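Long-range contact in LC-Est1C (Uncultured organism, PDB 3WYD), which hydrolyses carboxylic esters, as the alpha/beta hydrolase-fold C-terminal domain of a longer metagenome-derived esterase: residues 110-115 against 134-139. Residues are numbered along the deposited sequence; the frame is centred on the assembly and turned at random.
Sequences RIYMTG and FAALAP
A138 O is gripped twice, from T114 and G115: T114 OG1 donates to it at 2.6 Å, on a lone pair in the carbonyl plane, while G115 N adds a weak bond of 3.5 Å. A chi1 of -173° turns the T114 hydroxyl away from its own N and across to the neighbouring strand. These are parallel central strands of the alpha/beta hydrolase sheet, joined by a beta-alpha-beta crossover through helix 118-129; G115 is probably the first glycine of the nucleophile elbow (GxSxG). Further back, A138 N bonds to M113 O at 2.9 Å, whereas M113 N holds A136 O only weakly. Nearer the R110 end, A135 N binds I111 O at 2.7 Å, nearly straight, yet the buried A136 N finds no partner. On the Y112 side, the tyrosine ring lies against the methyls of A135 and A136, its CE1 3.6 Å from A135 CB, and its OH bonds H215 O. M113 emerges on the other face, beside L137, touching T123 and I126 of helix 118-129. Bent at chi3 (52°), its chain lays CE over one face of the F134 ring, offset toward the rim, 3.5 Å from F134 CZ, with SD placed obliquely in a Met-aromatic contact.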
# COMPACT_ATOMS: atom_id res chain seq x y z
N ARG A 110 18.22 -20.27 -6.12
CA ARG A 110 16.92 -20.59 -5.48
C ARG A 110 16.51 -19.54 -4.47
O ARG A 110 16.24 -19.83 -3.29
CB ARG A 110 16.92 -21.99 -4.85
CG ARG A 110 17.05 -23.07 -5.91
CD ARG A 110 17.06 -24.48 -5.32
NE ARG A 110 15.85 -24.95 -4.66
CZ ARG A 110 15.88 -25.89 -3.71
NH1 ARG A 110 17.04 -26.38 -3.25
NH2 ARG A 110 14.75 -26.38 -3.25
N ILE A 111 16.47 -18.30 -4.92
CA ILE A 111 15.95 -17.19 -4.16
C ILE A 111 14.65 -16.71 -4.79
O ILE A 111 14.62 -16.22 -5.92
CB ILE A 111 16.97 -16.04 -4.03
CG1 ILE A 111 18.28 -16.57 -3.42
CG2 ILE A 111 16.34 -14.87 -3.22
CD1 ILE A 111 19.38 -15.53 -3.42
N TYR A 112 13.59 -16.77 -3.99
CA TYR A 112 12.21 -16.55 -4.45
C TYR A 112 11.59 -15.38 -3.73
O TYR A 112 11.98 -15.05 -2.58
CB TYR A 112 11.42 -17.83 -4.12
CG TYR A 112 11.99 -19.06 -4.79
CD1 TYR A 112 11.78 -19.32 -6.16
CD2 TYR A 112 12.80 -19.93 -4.05
CE1 TYR A 112 12.34 -20.45 -6.76
CE2 TYR A 112 13.30 -21.07 -4.61
CZ TYR A 112 13.11 -21.30 -5.97
OH TYR A 112 13.67 -22.42 -6.50
N MET A 113 10.51 -14.82 -4.28
CA MET A 113 9.80 -13.76 -3.59
C MET A 113 8.31 -13.88 -3.84
O MET A 113 7.90 -14.14 -4.98
CB MET A 113 10.32 -12.39 -4.05
CG MET A 113 9.67 -11.24 -3.29
SD MET A 113 10.74 -9.74 -3.45
CE MET A 113 10.96 -9.64 -5.21
N THR A 114 7.52 -13.74 -2.78
CA THR A 114 6.09 -13.71 -2.85
C THR A 114 5.60 -12.62 -1.92
O THR A 114 6.34 -12.18 -1.03
CB THR A 114 5.50 -15.08 -2.42
OG1 THR A 114 4.11 -15.06 -2.65
CG2 THR A 114 5.76 -15.37 -0.95
N GLY A 115 4.37 -12.18 -2.08
CA GLY A 115 3.81 -11.20 -1.16
C GLY A 115 2.38 -10.93 -1.50
O GLY A 115 1.90 -11.31 -2.57
N PHE A 134 16.19 -13.09 -8.61
CA PHE A 134 15.13 -14.00 -8.18
C PHE A 134 14.88 -15.11 -9.15
O PHE A 134 14.89 -14.92 -10.38
CB PHE A 134 13.84 -13.22 -7.94
CG PHE A 134 13.97 -12.21 -6.85
CD1 PHE A 134 13.97 -12.61 -5.51
CD2 PHE A 134 14.14 -10.87 -7.14
CE1 PHE A 134 14.19 -11.66 -4.52
CE2 PHE A 134 14.43 -9.93 -6.16
CZ PHE A 134 14.42 -10.32 -4.83
N ALA A 135 14.69 -16.31 -8.62
CA ALA A 135 14.48 -17.49 -9.46
C ALA A 135 13.05 -17.55 -9.98
O ALA A 135 12.80 -17.97 -11.13
CB ALA A 135 14.83 -18.76 -8.68
N ALA A 136 12.10 -17.16 -9.15
CA ALA A 136 10.69 -17.16 -9.53
C ALA A 136 9.94 -16.26 -8.55
O ALA A 136 10.46 -15.92 -7.45
CB ALA A 136 10.14 -18.57 -9.44
N LEU A 137 8.76 -15.81 -8.97
CA LEU A 137 7.99 -14.83 -8.19
C LEU A 137 6.56 -15.28 -8.03
O LEU A 137 6.02 -15.96 -8.91
CB LEU A 137 7.94 -13.47 -8.91
CG LEU A 137 9.30 -12.88 -9.29
CD1 LEU A 137 9.04 -11.70 -10.25
CD2 LEU A 137 10.07 -12.41 -8.08
N ALA A 138 5.88 -14.86 -6.96
CA ALA A 138 4.44 -15.15 -6.80
C ALA A 138 3.73 -13.95 -6.15
O ALA A 138 3.46 -13.94 -4.93
CB ALA A 138 4.24 -16.44 -5.97
N PRO A 139 3.39 -12.94 -6.95
CA PRO A 139 2.57 -11.84 -6.41
C PRO A 139 1.10 -12.21 -6.24
O PRO A 139 0.45 -12.76 -7.18
CB PRO A 139 2.74 -10.72 -7.44
CG PRO A 139 3.05 -11.47 -8.72
CD PRO A 139 3.78 -12.72 -8.36